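Local coordinates for protein hexokinase (Schistosoma mansoni, PDB 1BDG) that phosphorylates glucose and other hexoses at the 6-position with ATP, the entry step of glycolysis, at residues L157-K162 with F253-E258; S269-S274 with Y282-S287; S144-Q149 with N247-A252. One frame throughout, in Å; residues are numbered along the deposited sequence.

Contact 1. Residues L157-K162 with F253-E258. With GLC (alpha-D-glucopyranose), chain B.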
# COMPACT_ATOMS: atom_id res chain seq x y z
N LEU A 157 2.76 10.50 13.96
CA LEU A 157 3.40 9.37 13.30
C LEU A 157 3.67 8.33 14.38
O LEU A 157 4.10 8.68 15.48
CB LEU A 157 4.72 9.79 12.64
CG LEU A 157 5.47 8.69 11.86
CD1 LEU A 157 4.66 8.23 10.63
CD2 LEU A 157 6.83 9.17 11.40
N VAL A 158 3.33 7.08 14.09
CA VAL A 158 3.58 5.99 15.02
C VAL A 158 4.93 5.41 14.60
O VAL A 158 5.81 5.17 15.44
CB VAL A 158 2.52 4.90 14.94
CG1 VAL A 158 2.84 3.78 15.89
CG2 VAL A 158 1.17 5.48 15.27
N ARG A 159 5.12 5.21 13.30
CA ARG A 159 6.37 4.69 12.80
C ARG A 159 6.47 4.83 11.29
O ARG A 159 5.47 5.01 10.61
CB ARG A 159 6.56 3.23 13.23
CG ARG A 159 5.54 2.27 12.64
CD ARG A 159 5.68 0.89 13.26
NE ARG A 159 4.97 -0.10 12.47
CZ ARG A 159 4.86 -1.38 12.80
NH1 ARG A 159 5.40 -1.86 13.91
NH2 ARG A 159 4.19 -2.19 12.01
N TRP A 160 7.70 4.84 10.78
CA TRP A 160 7.92 4.97 9.35
C TRP A 160 7.88 3.57 8.78
O TRP A 160 8.51 2.65 9.34
CB TRP A 160 9.31 5.55 9.04
CG TRP A 160 9.48 7.05 9.07
CD1 TRP A 160 10.38 7.73 9.82
CD2 TRP A 160 8.83 8.04 8.24
NE1 TRP A 160 10.34 9.07 9.52
CE2 TRP A 160 9.40 9.28 8.55
CE3 TRP A 160 7.83 7.98 7.26
CZ2 TRP A 160 9.01 10.48 7.92
CZ3 TRP A 160 7.44 9.17 6.63
CH2 TRP A 160 8.03 10.40 6.96
N THR A 161 7.14 3.40 7.69
CA THR A 161 7.08 2.11 7.02
C THR A 161 7.65 2.40 5.65
O THR A 161 8.01 3.55 5.36
CB THR A 161 5.63 1.61 6.90
OG1 THR A 161 4.87 2.52 6.09
CG2 THR A 161 4.99 1.49 8.27
N LYS A 162 7.81 1.37 4.83
CA LYS A 162 8.32 1.54 3.48
C LYS A 162 9.78 1.97 3.37
O LYS A 162 10.64 1.44 4.06
CB LYS A 162 7.38 2.46 2.68
CG LYS A 162 6.07 1.78 2.33
CD LYS A 162 5.15 2.63 1.51
CE LYS A 162 4.37 3.56 2.36
NZ LYS A 162 3.14 4.02 1.64
N PHE A 253 0.36 -7.03 10.06
CA PHE A 253 -0.07 -8.38 10.46
C PHE A 253 1.15 -9.29 10.44
O PHE A 253 2.07 -9.09 9.67
CB PHE A 253 -1.18 -8.92 9.55
CG PHE A 253 -1.83 -10.20 10.06
CD1 PHE A 253 -2.25 -10.32 11.39
CD2 PHE A 253 -2.05 -11.28 9.20
CE1 PHE A 253 -2.89 -11.47 11.86
CE2 PHE A 253 -2.69 -12.47 9.66
CZ PHE A 253 -3.12 -12.55 11.00
N GLY A 254 1.15 -10.28 11.32
CA GLY A 254 2.28 -11.18 11.39
C GLY A 254 3.31 -10.73 12.41
O GLY A 254 4.15 -11.54 12.81
N GLU A 255 3.26 -9.47 12.83
CA GLU A 255 4.22 -8.94 13.80
C GLU A 255 4.21 -9.62 15.16
O GLU A 255 5.12 -9.41 15.97
CB GLU A 255 4.10 -7.42 13.96
CG GLU A 255 4.57 -6.63 12.74
CD GLU A 255 4.71 -5.13 12.96
OE1 GLU A 255 4.39 -4.59 14.03
OE2 GLU A 255 5.16 -4.46 12.04
N LYS A 256 3.18 -10.42 15.43
CA LYS A 256 3.08 -11.17 16.68
C LYS A 256 3.13 -12.68 16.42
O LYS A 256 2.60 -13.46 17.21
CB LYS A 256 1.79 -10.88 17.42
CG LYS A 256 1.55 -9.44 17.75
CD LYS A 256 2.14 -9.06 19.06
CE LYS A 256 1.64 -7.69 19.42
NZ LYS A 256 1.99 -6.69 18.37
N GLY A 257 3.69 -13.08 15.28
CA GLY A 257 3.82 -14.49 14.95
C GLY A 257 2.64 -15.16 14.31
O GLY A 257 2.64 -16.39 14.17
N GLU A 258 1.68 -14.37 13.83
CA GLU A 258 0.46 -14.90 13.20
C GLU A 258 0.64 -15.55 11.83
O GLU A 258 -0.13 -16.43 11.44
CB GLU A 258 -0.64 -13.83 13.12
CG GLU A 258 -1.01 -13.13 14.42
CD GLU A 258 -0.28 -11.82 14.60
OE1 GLU A 258 0.88 -11.72 14.19
OE2 GLU A 258 -0.86 -10.86 15.15
C1 GLC B . 2.20 1.29 4.11
C2 GLC B . 1.83 2.35 5.15
C3 GLC B . 0.33 2.52 5.19
C4 GLC B . -0.19 2.84 3.80
C5 GLC B . 0.23 1.75 2.84
C6 GLC B . -0.20 2.04 1.42
O1 GLC B . 1.58 0.10 4.47
O2 GLC B . 2.29 1.98 6.44
O3 GLC B . -0.03 3.56 6.08
O4 GLC B . -1.60 2.96 3.83
O5 GLC B . 1.65 1.65 2.84
O6 GLC B . 0.73 2.85 0.75
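Arg159 and Glu255 meet through their flat ends. The carboxylate of Glu255 lies at the edge of the Arg159 guanidinium, with its carbon CD in the guanidinium plane. The two planes are turned 51° apart, so the pairing is a twisted salt bridge. Arg159 NH1 gives a bond of 2.9 Å to the syn lone pair of Glu255 OE1, with an N-H...O angle of 153°. The second pair, Arg159 NH2 with Glu255 OE2, is modelled very short, and its exact length is doubtful. A different flat group, the Trp160 ring, has Leu157 CD2 over the centre of one face.

Arg159 reaches across because its chain is extended from CG to NE. Glu255 is presented by a type I turn from Gly254 to Gly257. Gln280 joins both partners: its side chain accepts from Arg159, and its backbone N bonds to Glu255. Just beyond Arg159, Thr161 OG1 donates to glucose O2 at 2.7 Å. Lys162 NZ donates to glucose O6 at 2.8 Å. The chemistry is an ion pair between the small and large subdomains beside the sugar, consistent with a link that helps hold the glucose-bound cleft closed.

Contact 2. Residues S269-S274 with Y282-S287. With GLC (alpha-D-glucopyranose), chain B.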
# COMPACT_ATOMS: atom_id res chain seq x y z
N SER A 269 14.82 -13.82 4.84
CA SER A 269 16.07 -13.17 4.46
C SER A 269 15.83 -11.87 3.70
O SER A 269 16.74 -11.06 3.56
CB SER A 269 16.96 -14.11 3.66
OG SER A 269 16.34 -14.49 2.45
N MET A 270 14.61 -11.70 3.18
CA MET A 270 14.21 -10.48 2.47
C MET A 270 13.92 -9.48 3.59
O MET A 270 14.41 -8.36 3.59
CB MET A 270 12.93 -10.76 1.66
CG MET A 270 12.46 -9.69 0.67
SD MET A 270 11.55 -8.31 1.36
CE MET A 270 10.19 -9.11 1.99
N ASP A 271 13.16 -9.94 4.58
CA ASP A 271 12.81 -9.14 5.74
C ASP A 271 14.07 -8.72 6.55
O ASP A 271 14.31 -7.54 6.79
CB ASP A 271 11.82 -9.93 6.61
CG ASP A 271 11.44 -9.21 7.87
OD1 ASP A 271 11.10 -8.02 7.77
OD2 ASP A 271 11.49 -9.83 8.95
N ILE A 272 14.88 -9.70 6.94
CA ILE A 272 16.11 -9.44 7.69
C ILE A 272 16.93 -8.27 7.08
O ILE A 272 17.42 -7.40 7.80
CB ILE A 272 17.00 -10.74 7.73
CG1 ILE A 272 16.47 -11.76 8.73
CG2 ILE A 272 18.44 -10.42 8.07
CD1 ILE A 272 17.15 -13.12 8.60
N ASP A 273 17.03 -8.26 5.75
CA ASP A 273 17.83 -7.29 5.00
C ASP A 273 17.09 -6.02 4.59
O ASP A 273 17.66 -5.14 3.92
CB ASP A 273 18.43 -8.03 3.77
CG ASP A 273 19.38 -7.18 2.93
OD1 ASP A 273 20.29 -6.49 3.47
OD2 ASP A 273 19.24 -7.24 1.68
N SER A 274 15.84 -5.88 5.05
CA SER A 274 15.02 -4.70 4.72
C SER A 274 15.40 -3.49 5.55
O SER A 274 16.25 -3.58 6.43
CB SER A 274 13.53 -5.02 4.87
OG SER A 274 13.18 -5.32 6.20
N TYR A 282 3.17 -8.81 6.95
CA TYR A 282 2.17 -9.19 5.98
C TYR A 282 2.38 -8.38 4.70
O TYR A 282 2.30 -8.93 3.60
CB TYR A 282 0.76 -8.97 6.54
CG TYR A 282 -0.35 -9.14 5.53
CD1 TYR A 282 -0.72 -10.39 5.07
CD2 TYR A 282 -1.06 -8.04 5.06
CE1 TYR A 282 -1.76 -10.55 4.16
CE2 TYR A 282 -2.11 -8.19 4.16
CZ TYR A 282 -2.45 -9.45 3.72
OH TYR A 282 -3.49 -9.59 2.85
N GLU A 283 2.73 -7.10 4.85
CA GLU A 283 2.94 -6.24 3.69
C GLU A 283 4.05 -6.74 2.79
O GLU A 283 3.96 -6.66 1.57
CB GLU A 283 3.25 -4.82 4.12
CG GLU A 283 3.75 -3.95 2.98
CD GLU A 283 3.90 -2.52 3.37
OE1 GLU A 283 4.92 -2.18 3.98
OE2 GLU A 283 2.98 -1.74 3.06
N LYS A 284 5.12 -7.23 3.39
CA LYS A 284 6.26 -7.73 2.66
C LYS A 284 5.95 -8.96 1.81
O LYS A 284 6.76 -9.35 0.96
CB LYS A 284 7.40 -7.99 3.64
CG LYS A 284 7.98 -6.71 4.19
CD LYS A 284 8.80 -6.92 5.43
CE LYS A 284 9.94 -5.92 5.50
NZ LYS A 284 9.86 -5.01 6.65
N MET A 285 4.80 -9.59 2.06
CA MET A 285 4.37 -10.77 1.31
C MET A 285 3.47 -10.35 0.17
O MET A 285 3.34 -11.07 -0.81
CB MET A 285 3.58 -11.74 2.20
CG MET A 285 4.34 -12.39 3.37
SD MET A 285 3.26 -13.23 4.57
CE MET A 285 3.24 -14.88 3.98
N VAL A 286 2.93 -9.13 0.26
CA VAL A 286 1.97 -8.59 -0.70
C VAL A 286 2.32 -7.40 -1.61
O VAL A 286 2.09 -7.45 -2.82
CB VAL A 286 0.64 -8.24 0.05
CG1 VAL A 286 -0.40 -7.74 -0.91
CG2 VAL A 286 0.13 -9.43 0.79
N SER A 287 2.86 -6.32 -1.04
CA SER A 287 3.16 -5.11 -1.79
C SER A 287 4.24 -5.05 -2.86
O SER A 287 5.23 -5.78 -2.84
CB SER A 287 3.39 -3.97 -0.81
OG SER A 287 4.65 -4.10 -0.16
C1 GLC B . 2.20 1.29 4.11
C2 GLC B . 1.83 2.35 5.15
C3 GLC B . 0.33 2.52 5.19
C4 GLC B . -0.19 2.84 3.80
C5 GLC B . 0.23 1.75 2.84
C6 GLC B . -0.20 2.04 1.42
O1 GLC B . 1.58 0.10 4.47
O2 GLC B . 2.29 1.98 6.44
O3 GLC B . -0.03 3.56 6.08
O4 GLC B . -1.60 2.96 3.83
O5 GLC B . 1.65 1.65 2.84
O6 GLC B . 0.73 2.85 0.75
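The last turn of helix 265-272 runs past a short, weakly bonded helix at about 283-286, and the nearest CA atoms, those of Asp271 and Lys284, are 7.4 Å apart. Lys284 carries the contact on its side. Three residues of 269-274 meet it at successive points along its length. Met270 lies near its root, with Met270 CE 3.4 Å from Lys284 CB. The Met270 chain bends at chi2 and chi3, which turns the methyl group onto the lysine. Asp271 approaches farther out, at about a right angle to the lysine chain. Its OD1 forms a long salt bridge of 3.4 Å with Lys284 NZ. The same oxygen also accepts from the backbone N of Gly278. At the tip, Lys284 NZ makes a weak hydrogen bond of 3.4 Å to Ser274 OG. The stronger partner of Lys284 NZ is the carbonyl O of Lys279, in the loop joining the two segments. Thus a buried ammonium group is satisfied by both side-chain and backbone oxygens.

Ser274 is itself held in place. Its OG donates to Asp271 O at 2.6 Å, in the carbonyl plane, and its backbone N bonds to the same oxygen. Tyr290 of helix 288-304 packs against both Met270 and Lys284. Next to Lys284, Glu283 faces the sugar, and its OE2 accepts from glucose O1 at 2.7 Å and from Thr222 N. The arrangement belongs to the hexokinase large subdomain, where a short helix brings a glutamate to the anomeric hydroxyl of bound glucose.

Contact 3. Residues S144-Q149 with N247-A252. With GLC (alpha-D-glucopyranose), chain B.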
# COMPACT_ATOMS: atom_id res chain seq x y z
N SER A 144 0.61 8.72 3.89
CA SER A 144 0.53 7.26 3.84
C SER A 144 1.25 6.53 4.96
O SER A 144 2.03 5.60 4.68
CB SER A 144 1.09 6.76 2.52
OG SER A 144 0.65 7.54 1.43
N PHE A 145 1.01 6.86 6.22
CA PHE A 145 1.69 6.15 7.29
C PHE A 145 0.80 6.01 8.51
O PHE A 145 -0.20 6.72 8.63
CB PHE A 145 3.01 6.86 7.65
CG PHE A 145 4.05 6.81 6.56
CD1 PHE A 145 4.79 5.66 6.33
CD2 PHE A 145 4.23 7.90 5.71
CE1 PHE A 145 5.69 5.60 5.29
CE2 PHE A 145 5.13 7.84 4.67
CZ PHE A 145 5.86 6.69 4.46
N PRO A 146 1.12 5.06 9.41
CA PRO A 146 0.31 4.87 10.62
C PRO A 146 0.47 6.06 11.52
O PRO A 146 1.59 6.43 11.86
CB PRO A 146 0.94 3.63 11.24
CG PRO A 146 2.37 3.76 10.87
CD PRO A 146 2.28 4.16 9.42
N CYS A 147 -0.65 6.68 11.86
CA CYS A 147 -0.68 7.85 12.74
C CYS A 147 -1.83 7.68 13.72
O CYS A 147 -2.84 7.06 13.40
CB CYS A 147 -0.93 9.15 11.95
SG CYS A 147 0.30 9.64 10.74
N VAL A 148 -1.66 8.21 14.92
CA VAL A 148 -2.70 8.18 15.95
C VAL A 148 -3.46 9.49 15.74
O VAL A 148 -2.95 10.57 16.05
CB VAL A 148 -2.09 8.21 17.35
CG1 VAL A 148 -3.15 8.37 18.39
CG2 VAL A 148 -1.26 6.98 17.59
N GLN A 149 -4.65 9.40 15.16
CA GLN A 149 -5.45 10.59 14.89
C GLN A 149 -6.12 11.11 16.14
O GLN A 149 -6.77 10.34 16.85
CB GLN A 149 -6.55 10.27 13.87
CG GLN A 149 -6.06 9.95 12.46
CD GLN A 149 -5.44 11.15 11.76
OE1 GLN A 149 -4.40 11.03 11.12
NE2 GLN A 149 -6.07 12.31 11.88
N ASN A 247 -8.51 2.95 10.00
CA ASN A 247 -7.29 2.71 9.23
C ASN A 247 -6.69 1.46 9.88
O ASN A 247 -6.06 1.52 10.95
CB ASN A 247 -6.34 3.89 9.34
CG ASN A 247 -5.01 3.64 8.66
OD1 ASN A 247 -4.84 2.70 7.90
ND2 ASN A 247 -4.05 4.50 8.94
N THR A 248 -6.95 0.31 9.26
CA THR A 248 -6.51 -0.98 9.76
C THR A 248 -5.02 -1.04 9.96
O THR A 248 -4.55 -1.42 11.02
CB THR A 248 -6.95 -2.11 8.83
OG1 THR A 248 -6.25 -1.99 7.58
CG2 THR A 248 -8.44 -2.00 8.57
N GLU A 249 -4.28 -0.66 8.92
CA GLU A 249 -2.82 -0.67 8.95
C GLU A 249 -2.41 -2.14 9.14
O GLU A 249 -1.63 -2.50 10.03
CB GLU A 249 -2.33 0.24 10.07
CG GLU A 249 -0.91 0.78 9.91
CD GLU A 249 -0.69 1.59 8.63
OE1 GLU A 249 -1.26 2.69 8.50
OE2 GLU A 249 0.11 1.14 7.79
N TRP A 250 -2.95 -2.98 8.25
CA TRP A 250 -2.75 -4.43 8.23
C TRP A 250 -1.39 -4.89 7.73
O TRP A 250 -1.09 -6.09 7.75
CB TRP A 250 -3.87 -5.12 7.43
CG TRP A 250 -3.83 -4.98 5.90
CD1 TRP A 250 -2.78 -4.54 5.13
CD2 TRP A 250 -4.87 -5.34 4.98
NE1 TRP A 250 -3.11 -4.62 3.81
CE2 TRP A 250 -4.38 -5.10 3.68
CE3 TRP A 250 -6.16 -5.86 5.14
CZ2 TRP A 250 -5.14 -5.36 2.53
CZ3 TRP A 250 -6.92 -6.12 3.99
CH2 TRP A 250 -6.40 -5.87 2.70
N GLY A 251 -0.60 -3.97 7.21
CA GLY A 251 0.72 -4.35 6.75
C GLY A 251 1.46 -4.96 7.93
O GLY A 251 2.31 -5.83 7.77
N ALA A 252 1.10 -4.51 9.12
CA ALA A 252 1.73 -5.00 10.33
C ALA A 252 1.29 -6.40 10.76
O ALA A 252 1.82 -6.91 11.74
CB ALA A 252 1.53 -4.02 11.47
C1 GLC B . 2.20 1.29 4.11
C2 GLC B . 1.83 2.35 5.15
C3 GLC B . 0.33 2.52 5.19
C4 GLC B . -0.19 2.84 3.80
C5 GLC B . 0.23 1.75 2.84
C6 GLC B . -0.20 2.04 1.42
O1 GLC B . 1.58 0.10 4.47
O2 GLC B . 2.29 1.98 6.44
O3 GLC B . -0.03 3.56 6.08
O4 GLC B . -1.60 2.96 3.83
O5 GLC B . 1.65 1.65 2.84
O6 GLC B . 0.73 2.85 0.75
O HOH W 1 -3.34 6.21 10.79
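Glu249 rests its carboxylate against Pro146, a residue with no N-H to offer it. Glu249 OE1 lies 3.4 Å from Pro146 CA. The contact is van der Waals, with Glu249 CG 3.6 Å from Pro146 CB. The Glu249 backbone sits in the left-handed helical region (phi 63°, psi 53°), uncommon for a residue other than glycine, and from there its CA-CB bond points toward the proline segment. The polar partners come from bound glucose instead. Glucose O3 donates to Glu249 OE1 at 2.9 Å, and glucose O2 donates to Glu249 OE2 at 2.7 Å. The two oxygens of one carboxylate therefore grip two neighbouring sugar hydroxyls. The bend at chi2 (59°) swings the carboxylate round to them.

A water makes the polar link between the segments. It accepts from Cys147 N at 2.9 Å and from Asn247 ND2 at 2.6 Å. Asn247 ND2 also makes a weak bond to Glu249 OE1. The other end of the Asn247 amide, OD1, accepts from Asn223, which does bind glucose.

Pro146 leads into strand 147-150, which pairs antiparallel with strand 154-157 in the small subdomain. Asn247 ends strand 243-247 of the large-subdomain sheet, and its backbone bonds to Phe54. The Phe54 side chain, on edge strand 54-55, touches both Pro146 and Glu249, so that strand backs the junction of the two subdomains.

Overall arrangement
Each of the three contacts includes a segment that touches the same glucose, in the cleft between the subdomains. Contacts 1 and 3 each join the small to the large subdomain, and their centres are about 9 Å apart. Their segments alternate along the chain: 144-149, 157-162, 247-252, then 253-258. Val158 N and Pro146 O probably bond between them. Contact 2 comes later in sequence and lies wholly in the large subdomain. Its centre is about 11 Å from contact 1 and about 17 Å from contact 3. Glu283 N probably bonds to Gly251 O, tying contact 2 to contact 3. Together they bring sugar-binding residues from both subdomains onto one substrate, consistent with a closed, glucose-bound hexokinase.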